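Local coordinates for protein CAIP (Helicobacter cinaedi, PDB 5LBH) that probably takes up and stores iron as a Dps-like mini-ferritin and, as an antigen, promotes the differentiation of macrophages into foam cells, at residues Q10-A15 with Y102-F107. Sequence-based numbering, arbitrary orientation.
Sequences QIQADA and YFLKLF
Two antiparallel helices of the four-helix bundle of a Dps-like mini-ferritin meet here. Both segments are regular alpha helix: 10-15 belongs to helix 4-28 and 102-107 to helix 89-116. The axes of the two short segments approach to 11.0 Å and cross at -162°, close to antiparallel. The register is set by Ile11 opposite Leu106, with CA atoms 7.0 Å apart.

Gln10 points toward the partner helix. With chi1 t and chi2 p it runs along its own helix to the next turn, where Gln10 NE2 donates to Asp14 OD2 at 2.8 Å; the same NE2 also bonds to the Ala76 carbonyl. Ile11 makes the main apolar contact and has the largest covered area. Its chi1 m, chi2 t rotamer carries CD1 over the face of the Phe107 ring, a CH-pi contact 3.5 Å from the centroid. Ile11 CG1 lies 3.9 Å from Leu106 CG. Beyond Ile11, Phe107 also packs on helix 120-144.

Asp14, chi1 m, also points across. Across the segments, Tyr102 OH donates to Asp14 OD2 at 2.6 Å. The other carboxylate oxygen, OD1, accepts from the backbone N atoms of Lys78 and Ile79, tying the connection after helix 70-76 to the bundle. The Phe103 ring, chi1 m, lies edge-on to the first helix: Phe103 CZ is 3.7 Å from Asp14 O and 3.9 Å from Ala15 N.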
ATOM      1  N   GLN A  10      -9.239 -38.365   7.482  1.00 34.26           N
ATOM      2  CA  GLN A  10     -10.489 -38.181   8.203  1.00 31.49           C
ATOM      3  C   GLN A  10     -10.774 -36.688   8.396  1.00 32.44           C
ATOM      4  O   GLN A  10     -11.882 -36.208   8.115  1.00 32.98           O
ATOM      5  CB  GLN A  10     -10.426 -38.940   9.536  1.00 28.60           C
ATOM      6  CG  GLN A  10     -11.685 -38.822  10.379  1.00 31.62           C
ATOM      7  CD  GLN A  10     -12.862 -39.539   9.758  1.00 33.53           C
ATOM      8  OE1 GLN A  10     -12.739 -40.667   9.289  1.00 41.89           O
ATOM      9  NE2 GLN A  10     -13.996 -38.879   9.722  1.00 29.80           N
ATOM     10  N   ILE A  11      -9.763 -35.925   8.828  1.00 29.63           N
ATOM     11  CA  ILE A  11      -9.904 -34.469   8.915  1.00 32.03           C
ATOM     12  C   ILE A  11     -10.305 -33.890   7.554  1.00 32.06           C
ATOM     13  O   ILE A  11     -11.157 -32.998   7.460  1.00 29.02           O
ATOM     14  CB  ILE A  11      -8.587 -33.841   9.414  1.00 31.24           C
ATOM     15  CG1 ILE A  11      -8.214 -34.356  10.818  1.00 32.74           C
ATOM     16  CG2 ILE A  11      -8.684 -32.326   9.377  1.00 29.86           C
ATOM     17  CD1 ILE A  11      -7.399 -33.455  11.622  1.00 24.45           C
ATOM     18  N   GLN A  12      -9.688 -34.389   6.480  1.00 30.47           N
ATOM     19  CA  GLN A  12      -9.998 -33.913   5.140  1.00 31.13           C
ATOM     20  C   GLN A  12     -11.477 -34.107   4.812  1.00 37.63           C
ATOM     21  O   GLN A  12     -12.156 -33.170   4.371  1.00 32.96           O
ATOM     22  CB  GLN A  12      -9.114 -34.633   4.121  1.00 28.34           C
ATOM     23  CG  GLN A  12      -9.229 -34.076   2.718  1.00 31.94           C
ATOM     24  CD  GLN A  12      -8.726 -35.025   1.650  1.00 33.38           C
ATOM     25  OE1 GLN A  12      -8.241 -36.109   1.946  1.00 35.73           O
ATOM     26  NE2 GLN A  12      -8.847 -34.618   0.394  1.00 34.71           N
ATOM     27  N   ALA A  13     -11.996 -35.321   5.036  1.00 37.01           N
ATOM     28  CA  ALA A  13     -13.380 -35.610   4.676  1.00 40.20           C
ATOM     29  C   ALA A  13     -14.357 -34.778   5.502  1.00 39.36           C
ATOM     30  O   ALA A  13     -15.343 -34.253   4.968  1.00 36.83           O
ATOM     31  CB  ALA A  13     -13.664 -37.103   4.830  1.00 33.90           C
ATOM     32  N   ASP A  14     -14.112 -34.660   6.806  1.00 33.88           N
ATOM     33  CA  ASP A  14     -15.012 -33.860   7.623  1.00 31.99           C
ATOM     34  C   ASP A  14     -14.898 -32.378   7.288  1.00 34.72           C
ATOM     35  O   ASP A  14     -15.897 -31.651   7.398  1.00 33.35           O
ATOM     36  CB  ASP A  14     -14.750 -34.115   9.107  1.00 34.32           C
ATOM     37  CG  ASP A  14     -15.123 -35.536   9.537  1.00 36.96           C
ATOM     38  OD1 ASP A  14     -16.229 -36.043   9.202  1.00 37.53           O
ATOM     39  OD2 ASP A  14     -14.286 -36.154  10.221  1.00 35.93           O
ATOM     40  N   ALA A  15     -13.699 -31.905   6.894  1.00 31.10           N
ATOM     41  CA  ALA A  15     -13.567 -30.507   6.470  1.00 30.20           C
ATOM     42  C   ALA A  15     -14.428 -30.223   5.245  1.00 32.24           C
ATOM     43  O   ALA A  15     -15.084 -29.177   5.173  1.00 30.95           O
ATOM     44  CB  ALA A  15     -12.113 -30.133   6.182  1.00 25.62           C
ATOM     45  N   TYR A 102     -15.681 -31.587  18.026  1.00 34.28           N
ATOM     46  CA  TYR A 102     -15.301 -32.768  17.277  1.00 34.56           C
ATOM     47  C   TYR A 102     -13.944 -32.578  16.611  1.00 31.17           C
ATOM     48  O   TYR A 102     -13.055 -33.421  16.747  1.00 33.78           O
ATOM     49  CB  TYR A 102     -16.383 -33.071  16.255  1.00 32.32           C
ATOM     50  CG  TYR A 102     -16.003 -34.137  15.277  1.00 36.34           C
ATOM     51  CD1 TYR A 102     -15.664 -33.805  13.964  1.00 37.83           C
ATOM     52  CD2 TYR A 102     -15.957 -35.469  15.657  1.00 31.26           C
ATOM     53  CE1 TYR A 102     -15.319 -34.779  13.054  1.00 38.35           C
ATOM     54  CE2 TYR A 102     -15.612 -36.441  14.763  1.00 32.79           C
ATOM     55  CZ  TYR A 102     -15.291 -36.097  13.458  1.00 37.16           C
ATOM     56  OH  TYR A 102     -14.935 -37.077  12.550  1.00 40.64           O
ATOM     57  N   PHE A 103     -13.750 -31.455  15.920  1.00 31.75           N
ATOM     58  CA  PHE A 103     -12.453 -31.186  15.303  1.00 31.25           C
ATOM     59  C   PHE A 103     -11.355 -31.080  16.354  1.00 31.48           C
ATOM     60  O   PHE A 103     -10.218 -31.498  16.109  1.00 31.53           O
ATOM     61  CB  PHE A 103     -12.518 -29.913  14.455  1.00 25.68           C
ATOM     62  CG  PHE A 103     -13.111 -30.114  13.074  1.00 24.83           C
ATOM     63  CD1 PHE A 103     -12.405 -30.779  12.079  1.00 28.17           C
ATOM     64  CD2 PHE A 103     -14.378 -29.620  12.765  1.00 25.92           C
ATOM     65  CE1 PHE A 103     -12.943 -30.929  10.784  1.00 22.61           C
ATOM     66  CE2 PHE A 103     -14.924 -29.772  11.499  1.00 22.32           C
ATOM     67  CZ  PHE A 103     -14.214 -30.437  10.509  1.00 24.94           C
ATOM     68  N   LEU A 104     -11.667 -30.544  17.535  1.00 31.05           N
ATOM     69  CA  LEU A 104     -10.645 -30.465  18.575  1.00 31.33           C
ATOM     70  C   LEU A 104     -10.129 -31.857  18.949  1.00 35.36           C
ATOM     71  O   LEU A 104      -8.911 -32.084  18.982  1.00 34.64           O
ATOM     72  CB  LEU A 104     -11.183 -29.722  19.796  1.00 28.01           C
ATOM     73  CG  LEU A 104     -10.282 -29.707  21.027  1.00 29.86           C
ATOM     74  CD1 LEU A 104      -9.048 -28.828  20.834  1.00 30.16           C
ATOM     75  CD2 LEU A 104     -11.078 -29.209  22.206  1.00 27.76           C
ATOM     76  N   LYS A 105     -11.043 -32.817  19.198  1.00 34.19           N
ATOM     77  CA  LYS A 105     -10.621 -34.198  19.462  1.00 30.95           C
ATOM     78  C   LYS A 105      -9.753 -34.733  18.330  1.00 31.58           C
ATOM     79  O   LYS A 105      -8.674 -35.285  18.566  1.00 28.73           O
ATOM     80  CB  LYS A 105     -11.828 -35.114  19.655  1.00 39.14           C
ATOM     81  CG  LYS A 105     -12.471 -35.100  21.026  1.00 44.95           C
ATOM     82  CD  LYS A 105     -13.465 -36.256  21.140  1.00 53.75           C
ATOM     83  CE  LYS A 105     -14.701 -36.070  20.239  1.00 57.27           C
ATOM     84  NZ  LYS A 105     -15.758 -35.215  20.871  1.00 52.60           N
ATOM     85  N   LEU A 106     -10.197 -34.532  17.088  1.00 33.81           N
ATOM     86  CA  LEU A 106      -9.489 -35.051  15.923  1.00 31.95           C
ATOM     87  C   LEU A 106      -8.063 -34.500  15.837  1.00 34.98           C
ATOM     88  O   LEU A 106      -7.098 -35.262  15.679  1.00 36.27           O
ATOM     89  CB  LEU A 106     -10.276 -34.686  14.676  1.00 26.40           C
ATOM     90  CG  LEU A 106     -10.507 -35.719  13.599  1.00 32.13           C
ATOM     91  CD1 LEU A 106     -10.988 -36.992  14.273  1.00 25.38           C
ATOM     92  CD2 LEU A 106     -11.541 -35.172  12.617  1.00 31.16           C
ATOM     93  N   PHE A 107      -7.901 -33.183  15.993  1.00 30.72           N
ATOM     94  CA  PHE A 107      -6.566 -32.604  15.907  1.00 31.55           C
ATOM     95  C   PHE A 107      -5.718 -32.972  17.112  1.00 33.99           C
ATOM     96  O   PHE A 107      -4.499 -33.158  16.976  1.00 34.63           O
ATOM     97  CB  PHE A 107      -6.646 -31.088  15.774  1.00 28.47           C
ATOM     98  CG  PHE A 107      -6.899 -30.638  14.383  1.00 30.95           C
ATOM     99  CD1 PHE A 107      -5.895 -30.730  13.418  1.00 30.09           C
ATOM    100  CD2 PHE A 107      -8.147 -30.151  14.017  1.00 23.54           C
ATOM    101  CE1 PHE A 107      -6.123 -30.311  12.120  1.00 25.59           C
ATOM    102  CE2 PHE A 107      -8.378 -29.735  12.715  1.00 24.46           C
ATOM    103  CZ  PHE A 107      -7.366 -29.818  11.770  1.00 23.72           C
TER